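Local coordinates for protein bacterial leucyl aminopeptidase (Legionella pneumophila, PDB 6ESL) that probably removes N-terminal residues, leucine among them, from peptides as a zinc-dependent aminopeptidase of family M28 that is secreted and helps nutrient acquisition during infection of amoebas, at residues V192-K197 against P247-W252; I204-H209 against V384-E389; V280-M285 against A346-E351. One frame throughout, in Å; residues are numbered along the deposited sequence.

Interaction 1 of 3, residues V192-K197 against P247-W252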
loop_
_atom_site.group_PDB
_atom_site.type_symbol
_atom_site.label_atom_id
_atom_site.label_comp_id
_atom_site.label_asym_id
_atom_site.label_seq_id
_atom_site.Cartn_x
_atom_site.Cartn_y
_atom_site.Cartn_z
ATOM N N VAL B 192 -10.344 -26.743 -8.119
ATOM C CA VAL B 192 -9.099 -26.194 -8.564
ATOM C C VAL B 192 -8.967 -26.577 -10.065
ATOM O O VAL B 192 -9.181 -27.779 -10.476
ATOM C CB VAL B 192 -7.889 -26.750 -7.833
ATOM C CG1 VAL B 192 -6.578 -26.205 -8.409
ATOM C CG2 VAL B 192 -7.957 -26.393 -6.334
ATOM N N THR B 193 -8.648 -25.569 -10.872
ATOM C CA THR B 193 -8.493 -25.718 -12.312
ATOM C C THR B 193 -7.140 -25.144 -12.700
ATOM O O THR B 193 -6.599 -24.291 -11.997
ATOM C CB THR B 193 -9.601 -24.979 -13.082
ATOM O OG1 THR B 193 -9.357 -23.568 -13.041
ATOM C CG2 THR B 193 -10.961 -25.272 -12.468
ATOM N N VAL B 194 -6.590 -25.608 -13.816
ATOM C CA VAL B 194 -5.263 -25.149 -14.231
ATOM C C VAL B 194 -5.117 -25.133 -15.725
ATOM O O VAL B 194 -5.597 -26.079 -16.401
ATOM C CB VAL B 194 -4.103 -25.932 -13.542
ATOM C CG1 VAL B 194 -4.096 -27.413 -13.895
ATOM C CG2 VAL B 194 -2.754 -25.277 -13.802
ATOM N N ILE B 195 -4.490 -24.063 -16.225
ATOM C CA ILE B 195 -4.151 -23.914 -17.641
ATOM C C ILE B 195 -2.646 -23.868 -17.713
ATOM O O ILE B 195 -2.061 -22.920 -17.200
ATOM C CB ILE B 195 -4.786 -22.664 -18.288
ATOM C CG1 ILE B 195 -6.313 -22.784 -18.214
ATOM C CG2 ILE B 195 -4.417 -22.567 -19.776
ATOM C CD1 ILE B 195 -7.029 -21.443 -18.284
ATOM N N GLY B 196 -2.040 -24.898 -18.347
ATOM C CA GLY B 196 -0.577 -25.075 -18.334
ATOM C C GLY B 196 -0.135 -26.018 -17.226
ATOM O O GLY B 196 0.821 -25.730 -16.464
ATOM N N LYS B 197 -0.823 -27.151 -17.140
ATOM C CA LYS B 197 -0.655 -28.123 -16.055
ATOM C C LYS B 197 0.766 -28.614 -15.848
ATOM O O LYS B 197 1.129 -28.896 -14.720
ATOM C CB LYS B 197 -1.545 -29.323 -16.251
ATOM C CG LYS B 197 -1.069 -30.247 -17.372
ATOM C CD LYS B 197 -2.172 -31.151 -17.882
ATOM C CE LYS B 197 -1.606 -32.318 -18.689
ATOM N NZ LYS B 197 -2.563 -33.429 -18.743
ATOM N N PRO B 247 2.011 -21.619 -15.001
ATOM C CA PRO B 247 0.643 -22.150 -14.947
ATOM C C PRO B 247 -0.314 -21.068 -14.366
ATOM O O PRO B 247 0.087 -20.229 -13.521
ATOM C CB PRO B 247 0.758 -23.325 -14.000
ATOM C CG PRO B 247 1.963 -23.051 -13.171
ATOM C CD PRO B 247 2.865 -22.131 -13.907
ATOM N N ILE B 248 -1.554 -21.123 -14.837
ATOM C CA ILE B 248 -2.605 -20.236 -14.418
ATOM C C ILE B 248 -3.705 -21.044 -13.711
ATOM O O ILE B 248 -4.387 -21.881 -14.358
ATOM C CB ILE B 248 -3.205 -19.481 -15.612
ATOM C CG1 ILE B 248 -2.172 -18.534 -16.225
ATOM C CG2 ILE B 248 -4.407 -18.665 -15.183
ATOM C CD1 ILE B 248 -2.565 -18.119 -17.648
ATOM N N TYR B 249 -3.973 -20.738 -12.439
ATOM C CA TYR B 249 -5.065 -21.485 -11.815
ATOM C C TYR B 249 -6.326 -20.620 -11.704
ATOM O O TYR B 249 -6.282 -19.503 -11.252
ATOM C CB TYR B 249 -4.668 -22.069 -10.440
ATOM C CG TYR B 249 -3.632 -23.188 -10.400
ATOM C CD1 TYR B 249 -2.310 -22.911 -10.322
ATOM C CD2 TYR B 249 -4.038 -24.559 -10.330
ATOM C CE1 TYR B 249 -1.345 -23.943 -10.242
ATOM C CE2 TYR B 249 -3.120 -25.592 -10.249
ATOM C CZ TYR B 249 -1.775 -25.279 -10.191
ATOM O OH TYR B 249 -0.839 -26.251 -10.042
ATOM N N PHE B 250 -7.437 -21.196 -12.041
ATOM C CA PHE B 250 -8.727 -20.700 -11.673
ATOM C C PHE B 250 -9.365 -21.545 -10.589
ATOM O O PHE B 250 -9.526 -22.712 -10.746
ATOM C CB PHE B 250 -9.686 -20.493 -12.870
ATOM C CG PHE B 250 -9.254 -19.399 -13.790
ATOM C CD1 PHE B 250 -8.327 -19.687 -14.824
ATOM C CD2 PHE B 250 -9.785 -18.086 -13.706
ATOM C CE1 PHE B 250 -7.929 -18.658 -15.708
ATOM C CE2 PHE B 250 -9.406 -17.070 -14.578
ATOM C CZ PHE B 250 -8.469 -17.348 -15.560
ATOM N N ILE B 251 -9.741 -20.912 -9.454
ATOM C CA ILE B 251 -10.167 -21.665 -8.308
ATOM C C ILE B 251 -11.480 -21.139 -7.791
ATOM O O ILE B 251 -11.587 -19.944 -7.545
ATOM C CB ILE B 251 -9.073 -21.617 -7.193
ATOM C CG1 ILE B 251 -7.726 -22.012 -7.775
ATOM C CG2 ILE B 251 -9.478 -22.546 -6.035
ATOM C CD1 ILE B 251 -6.601 -22.325 -6.808
ATOM N N TRP B 252 -12.440 -22.032 -7.527
ATOM C CA TRP B 252 -13.655 -21.690 -6.873
ATOM C C TRP B 252 -13.657 -22.366 -5.502
ATOM O O TRP B 252 -13.793 -23.570 -5.408
ATOM C CB TRP B 252 -14.856 -22.075 -7.649
ATOM C CG TRP B 252 -15.042 -21.276 -8.990
ATOM C CD1 TRP B 252 -15.846 -20.209 -9.196
ATOM C CD2 TRP B 252 -14.354 -21.493 -10.240
ATOM N NE1 TRP B 252 -15.732 -19.751 -10.484
ATOM C CE2 TRP B 252 -14.826 -20.518 -11.143
ATOM C CE3 TRP B 252 -13.371 -22.406 -10.684
ATOM C CZ2 TRP B 252 -14.378 -20.462 -12.497
ATOM C CZ3 TRP B 252 -12.910 -22.303 -12.032
ATOM C CH2 TRP B 252 -13.413 -21.353 -12.899
#
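The carbonyl oxygen of Phe250 accepts two hydrogen bonds from a single residue, Thr193, which offers both its backbone N-H and its hydroxyl. The hydroxyl bond is very short, 2.5 Å from Thr193 OG1 to Phe250 O, and reaches the oxygen in the carbonyl plane on a lone pair. Thr193 N, 3.0 Å from Phe250 O, lies in the same plane but closer to the C=O axis. A chi1 of 74° makes the double grip possible by putting OG1 in the crowded position between the backbone N and carbonyl carbon of Thr193; the return bond from Phe250 N to Thr193 O is weak. Farther along, Ile195 and Ile248 form a regular antiparallel hydrogen-bonded pair, with 2.9 Å from Ile195 N to Ile248 O and the reverse bond straighter still, at 167°.

Tyr249 leans across to the other strand on the sheet face it shares with Val192, Val194 and Ile251. Val194 CG2, anti to its backbone N, sits over the ring centre in a CH-pi contact, 3.7 Å from the Tyr249 centroid. Val192 CG1 crosses obliquely to Tyr249 CD2 at 3.6 Å. On the other face of the sheet, the Thr193 methyl CG2 meets the indole edge in its plane, 3.6 Å from Trp252 CZ3, while Ile195 CD1 touches Phe250 CE1.

The pair is an inner part of the mixed sheet, with strand 176-183 continuing it beyond 192-197 and strand 203-209 beyond 247-252. Helix 220-239 packs on Ile195 and Trp252, and on the opposite face Phe270 of helix 261-272 meets Tyr249 edge-to-face.

Interaction 2 of 3, residues I204-H209 against V384-E389. With ZN (zinc ion), chain F.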
loop_
_atom_site.group_PDB
_atom_site.type_symbol
_atom_site.label_atom_id
_atom_site.label_comp_id
_atom_site.label_asym_id
_atom_site.label_seq_id
_atom_site.Cartn_x
_atom_site.Cartn_y
_atom_site.Cartn_z
ATOM N N ILE B 204 0.110 -18.464 -11.096
ATOM C CA ILE B 204 -0.724 -17.295 -10.964
ATOM C C ILE B 204 -2.092 -17.843 -10.624
ATOM O O ILE B 204 -2.605 -18.656 -11.332
ATOM C CB ILE B 204 -0.857 -16.526 -12.277
ATOM C CG1 ILE B 204 0.444 -15.883 -12.697
ATOM C CG2 ILE B 204 -1.904 -15.456 -12.175
ATOM C CD1 ILE B 204 1.252 -15.294 -11.575
ATOM N N VAL B 205 -2.705 -17.371 -9.560
ATOM C CA VAL B 205 -3.992 -17.880 -9.143
ATOM C C VAL B 205 -5.123 -16.834 -9.147
ATOM O O VAL B 205 -4.927 -15.769 -8.668
ATOM C CB VAL B 205 -3.897 -18.457 -7.732
ATOM C CG1 VAL B 205 -5.220 -18.944 -7.238
ATOM C CG2 VAL B 205 -2.797 -19.475 -7.585
ATOM N N ILE B 206 -6.280 -17.166 -9.699
ATOM C CA ILE B 206 -7.437 -16.315 -9.716
ATOM C C ILE B 206 -8.556 -17.052 -9.053
ATOM O O ILE B 206 -8.911 -18.102 -9.488
ATOM C CB ILE B 206 -7.844 -15.961 -11.148
ATOM C CG1 ILE B 206 -6.786 -15.133 -11.833
ATOM C CG2 ILE B 206 -9.139 -15.197 -11.181
ATOM C CD1 ILE B 206 -5.907 -15.920 -12.748
ATOM N N GLY B 207 -9.160 -16.465 -8.036
ATOM C CA GLY B 207 -10.198 -17.131 -7.283
ATOM C C GLY B 207 -11.462 -16.373 -7.032
ATOM O O GLY B 207 -11.509 -15.131 -7.191
ATOM N N ALA B 208 -12.430 -17.111 -6.517
ATOM C CA ALA B 208 -13.743 -16.628 -6.071
ATOM C C ALA B 208 -14.306 -17.757 -5.181
ATOM O O ALA B 208 -13.814 -18.904 -5.269
ATOM C CB ALA B 208 -14.670 -16.462 -7.313
ATOM N N HIS B 209 -15.356 -17.519 -4.462
ATOM C CA HIS B 209 -15.971 -18.519 -3.645
ATOM C C HIS B 209 -17.331 -18.866 -4.200
ATOM O O HIS B 209 -18.022 -18.023 -4.596
ATOM C CB HIS B 209 -15.954 -18.204 -2.153
ATOM C CG HIS B 209 -16.840 -17.113 -1.692
ATOM N ND1 HIS B 209 -18.099 -17.319 -1.225
ATOM C CD2 HIS B 209 -16.610 -15.794 -1.542
ATOM C CE1 HIS B 209 -18.615 -16.179 -0.837
ATOM N NE2 HIS B 209 -17.732 -15.247 -1.036
ATOM N N VAL B 384 -8.613 -11.207 -16.461
ATOM C CA VAL B 384 -7.925 -11.505 -17.750
ATOM C C VAL B 384 -6.590 -10.771 -17.847
ATOM O O VAL B 384 -5.556 -11.361 -18.196
ATOM C CB VAL B 384 -8.789 -11.209 -18.999
ATOM C CG1 VAL B 384 -7.998 -11.293 -20.326
ATOM C CG2 VAL B 384 -9.902 -12.195 -19.056
ATOM N N ALA B 385 -6.596 -9.493 -17.477
ATOM C CA ALA B 385 -5.368 -8.694 -17.601
ATOM C C ALA B 385 -4.298 -9.155 -16.602
ATOM O O ALA B 385 -3.120 -9.242 -16.957
ATOM C CB ALA B 385 -5.687 -7.228 -17.425
ATOM N N PHE B 386 -4.681 -9.428 -15.358
ATOM C CA PHE B 386 -3.819 -9.977 -14.360
ATOM C C PHE B 386 -3.191 -11.316 -14.803
ATOM O O PHE B 386 -1.993 -11.511 -14.729
ATOM C CB PHE B 386 -4.693 -10.200 -13.082
ATOM C CG PHE B 386 -3.972 -10.660 -11.866
ATOM C CD1 PHE B 386 -3.434 -9.711 -10.976
ATOM C CD2 PHE B 386 -3.891 -12.008 -11.528
ATOM C CE1 PHE B 386 -2.779 -10.117 -9.795
ATOM C CE2 PHE B 386 -3.237 -12.415 -10.349
ATOM C CZ PHE B 386 -2.674 -11.462 -9.499
ATOM N N ALA B 387 -4.018 -12.206 -15.340
ATOM C CA ALA B 387 -3.509 -13.503 -15.815
ATOM C C ALA B 387 -2.478 -13.304 -16.919
ATOM O O ALA B 387 -1.315 -13.774 -16.799
ATOM C CB ALA B 387 -4.646 -14.370 -16.337
ATOM N N ILE B 388 -2.869 -12.577 -17.948
ATOM C CA ILE B 388 -1.996 -12.469 -19.121
ATOM C C ILE B 388 -0.710 -11.722 -18.767
ATOM O O ILE B 388 0.364 -12.189 -19.105
ATOM C CB ILE B 388 -2.740 -11.866 -20.335
ATOM C CG1 ILE B 388 -3.808 -12.831 -20.856
ATOM C CG2 ILE B 388 -1.765 -11.471 -21.427
ATOM C CD1 ILE B 388 -4.807 -12.204 -21.784
ATOM N N GLU B 389 -0.774 -10.597 -18.061
ATOM C CA GLU B 389 0.458 -9.905 -17.707
ATOM C C GLU B 389 1.403 -10.751 -16.869
ATOM O O GLU B 389 2.593 -10.791 -17.163
ATOM C CB GLU B 389 0.221 -8.590 -16.923
ATOM C CG GLU B 389 -0.292 -7.460 -17.812
ATOM C CD GLU B 389 0.823 -6.811 -18.673
ATOM O OE1 GLU B 389 2.033 -7.056 -18.353
ATOM O OE2 GLU B 389 0.460 -6.091 -19.673
HETATM ZN ZN ZN F . -18.021 -13.234 -0.303
HETATM O O HOH W 1 -18.128 -11.208 0.518
#
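One of the two zinc ions of the active site is bound at the C-terminal end of strand 204-209, while the start of the same strand is packed against the C-terminal helix of the chain. His209 NE2 coordinates this zinc at 2.2 Å, and water 1 is a further ligand. Asp222 and Asp284 complete the shell. A chi1 of 71° sets the imidazole between the backbone N and carbonyl carbon of His209. Its second nitrogen, ND1, is hydrogen-bonded to Asp211, which fixes the ring's rotation and would probably make it a stronger zinc ligand.

Segment 384-389 lies far from the metal and nearly antiparallel to the strand, the two short axes coming no closer than 9.0 Å. This is the layering of the alpha/beta fold of M28 peptidases, in which helices pack on the faces of a central mixed sheet and the metal ligands gather at strand ends and in the loops beyond them. Ile204 points at the helix and brings its CG2 branch obliquely to the phenyl ring, 3.8 Å from Phe386 CE2. Phe386 has CG anti to its backbone N (chi1 -175°), which directs the ring toward the strand. Ile206 adds two looser touches, Ile206 CG1 to Phe386 CD2 at 4.3 Å and Ile206 CD1 to Ala387 CB at 4.1 Å. Leu308 and Leu312 of helix 306-320 also pack on Phe386, and Ile230 of helix 220-239 reaches Ile206.

Interaction 3 of 3, residues V280-M285 against A346-E351. With ZN (zinc ion), chain F.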
loop_
_atom_site.group_PDB
_atom_site.type_symbol
_atom_site.label_atom_id
_atom_site.label_comp_id
_atom_site.label_asym_id
_atom_site.label_seq_id
_atom_site.Cartn_x
_atom_site.Cartn_y
_atom_site.Cartn_z
ATOM N N VAL B 280 -1.635 -14.180 -6.248
ATOM C CA VAL B 280 -3.038 -14.557 -6.119
ATOM C C VAL B 280 -3.944 -13.302 -6.178
ATOM O O VAL B 280 -3.627 -12.268 -5.543
ATOM C CB VAL B 280 -3.234 -15.267 -4.770
ATOM C CG1 VAL B 280 -4.639 -15.714 -4.618
ATOM C CG2 VAL B 280 -2.300 -16.457 -4.708
ATOM N N VAL B 281 -5.068 -13.377 -6.896
ATOM C CA VAL B 281 -6.100 -12.379 -6.765
ATOM C C VAL B 281 -7.399 -13.084 -6.349
ATOM O O VAL B 281 -7.648 -14.282 -6.731
ATOM C CB VAL B 281 -6.268 -11.525 -8.057
ATOM C CG1 VAL B 281 -6.621 -12.373 -9.251
ATOM C CG2 VAL B 281 -7.264 -10.384 -7.920
ATOM N N GLN B 282 -8.197 -12.377 -5.574
ATOM C CA GLN B 282 -9.496 -12.832 -5.145
ATOM C C GLN B 282 -10.591 -11.905 -5.673
ATOM O O GLN B 282 -10.540 -10.664 -5.492
ATOM C CB GLN B 282 -9.528 -12.905 -3.623
ATOM C CG GLN B 282 -10.871 -13.176 -2.940
ATOM C CD GLN B 282 -11.382 -14.577 -3.164
ATOM O OE1 GLN B 282 -10.729 -15.400 -3.828
ATOM N NE2 GLN B 282 -12.521 -14.893 -2.519
ATOM N N PHE B 283 -11.600 -12.529 -6.262
ATOM C CA PHE B 283 -12.845 -11.831 -6.696
ATOM C C PHE B 283 -14.021 -12.229 -5.833
ATOM O O PHE B 283 -14.573 -13.383 -5.974
ATOM C CB PHE B 283 -13.092 -12.072 -8.174
ATOM C CG PHE B 283 -12.065 -11.461 -9.053
ATOM C CD1 PHE B 283 -12.189 -10.126 -9.486
ATOM C CD2 PHE B 283 -10.967 -12.152 -9.433
ATOM C CE1 PHE B 283 -11.203 -9.528 -10.268
ATOM C CE2 PHE B 283 -10.024 -11.594 -10.247
ATOM C CZ PHE B 283 -10.120 -10.243 -10.598
ATOM N N ASP B 284 -14.307 -11.338 -4.892
ATOM C CA ASP B 284 -15.425 -11.471 -3.998
ATOM C C ASP B 284 -16.247 -10.199 -4.118
ATOM O O ASP B 284 -15.892 -9.144 -3.590
ATOM C CB ASP B 284 -14.946 -11.647 -2.558
ATOM C CG ASP B 284 -16.091 -11.800 -1.577
ATOM O OD1 ASP B 284 -17.260 -11.771 -2.017
ATOM O OD2 ASP B 284 -15.824 -11.948 -0.366
ATOM N N MET B 285 -17.354 -10.330 -4.828
ATOM C CA MET B 285 -18.343 -9.285 -5.030
ATOM C C MET B 285 -17.818 -8.332 -6.116
ATOM O O MET B 285 -16.917 -7.472 -5.924
ATOM C CB MET B 285 -18.839 -8.577 -3.772
ATOM C CG MET B 285 -19.255 -9.532 -2.694
ATOM S SD MET B 285 -19.899 -8.812 -1.206
ATOM C CE MET B 285 -18.599 -7.695 -0.701
ATOM N N ALA B 346 -0.986 -11.649 -2.392
ATOM C CA ALA B 346 -2.391 -11.783 -2.666
ATOM C C ALA B 346 -3.063 -10.448 -2.628
ATOM O O ALA B 346 -2.673 -9.544 -1.849
ATOM C CB ALA B 346 -3.042 -12.734 -1.669
ATOM N N ALA B 347 -4.042 -10.280 -3.482
ATOM C CA ALA B 347 -4.709 -8.972 -3.621
ATOM C C ALA B 347 -6.203 -9.203 -3.826
ATOM O O ALA B 347 -6.595 -10.294 -4.284
ATOM C CB ALA B 347 -4.153 -8.212 -4.788
ATOM N N PHE B 348 -6.979 -8.144 -3.511
ATOM C CA PHE B 348 -8.428 -8.217 -3.425
ATOM C C PHE B 348 -9.041 -6.878 -3.944
ATOM O O PHE B 348 -9.194 -5.895 -3.194
ATOM C CB PHE B 348 -8.880 -8.535 -2.005
ATOM C CG PHE B 348 -10.364 -8.571 -1.797
ATOM C CD1 PHE B 348 -11.239 -8.965 -2.785
ATOM C CD2 PHE B 348 -10.912 -8.210 -0.589
ATOM C CE1 PHE B 348 -12.638 -8.912 -2.556
ATOM C CE2 PHE B 348 -12.302 -8.203 -0.345
ATOM C CZ PHE B 348 -13.163 -8.616 -1.325
ATOM N N PRO B 349 -9.417 -6.852 -5.234
ATOM C CA PRO B 349 -10.228 -5.765 -5.705
ATOM C C PRO B 349 -11.720 -6.066 -5.489
ATOM O O PRO B 349 -12.096 -7.252 -5.537
ATOM C CB PRO B 349 -9.931 -5.756 -7.183
ATOM C CG PRO B 349 -9.686 -7.225 -7.522
ATOM C CD PRO B 349 -9.224 -7.895 -6.268
ATOM N N CYS B 350 -12.540 -5.040 -5.251
ATOM C CA CYS B 350 -13.933 -5.244 -4.879
ATOM C C CYS B 350 -14.844 -4.150 -5.346
ATOM O O CYS B 350 -14.436 -3.077 -5.748
ATOM C CB CYS B 350 -14.030 -5.480 -3.317
ATOM S SG CYS B 350 -15.622 -5.959 -2.617
ATOM N N GLU B 351 -16.094 -4.519 -5.439
ATOM C CA GLU B 351 -17.138 -3.709 -6.061
ATOM C C GLU B 351 -17.458 -2.404 -5.348
ATOM O O GLU B 351 -17.893 -1.432 -6.001
ATOM C CB GLU B 351 -18.452 -4.509 -6.177
ATOM C CG GLU B 351 -19.006 -4.925 -4.780
ATOM C CD GLU B 351 -20.234 -5.838 -4.782
ATOM O OE1 GLU B 351 -20.449 -6.500 -5.791
ATOM O OE2 GLU B 351 -20.949 -5.840 -3.748
HETATM ZN ZN ZN F . -18.021 -13.234 -0.303
HETATM O O HOH W 2 -14.218 -8.798 -6.118
HETATM O O HOH W 1 -18.128 -11.208 0.518
#
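Segments 280-285 and 346-351 run parallel, 18° apart end to end, with bonds from Ala347 N to Val280 O and from Gln282 N to Ala347 O, each 2.9 Å. Beyond Gln282, whose buried carbonyl oxygen has no polar partner, the pairing passes to water 2. It donates to Pro349 O and Met285 O and weakly accepts from Asp284 N. Met285 O also takes the N-H of Glu351, from above its carbonyl plane.

Asp284, with CG anti to the backbone N and a chi2 of 0°, presents both carboxylate oxygens to the zinc, OD1 at 2.4 Å and OD2 at 2.5 Å; Ser334 is a second partner of OD2. The ring of Phe348 turns its edge to Asp284, its CE1 3.4 Å from Asp284 O. Val281 CG2 meets Pro349 CD at 3.6 Å, the two side chains at about a right angle. Met285 crosses Glu351 obliquely, with Met285 CB 3.2 Å from Glu351 CD, while Glu351 OE1 accepts from the N-H groups of Gly287 and Tyr288.

Strand 203-209 flanks 280-285 in the sheet; helices 373-391 and 306-320 pack on Pro349, and helix 220-239 on Phe283.

In the fold
All three interactions involve one mixed sheet, in which five neighbouring strands run in the order 188-195, 248-253, 203-209, 277-282, 346-350; helix 373-391 of interaction 2 packs on it. Interaction 1 pairs the first two of these strands and interaction 3 the last two; their centres are about 17 Å apart, and strand 203-209 of interaction 2 bridges them. It bonds to Tyr249 on one side and, through Gly207, to Val281 and Phe283 on the other. Along the chain, interactions 1 and 2 interleave, whereas interaction 3 is nested within the loop closed by interaction 2. His209 at the end of one strand and Asp284 just beyond its parallel neighbour reach the same zinc and water 1.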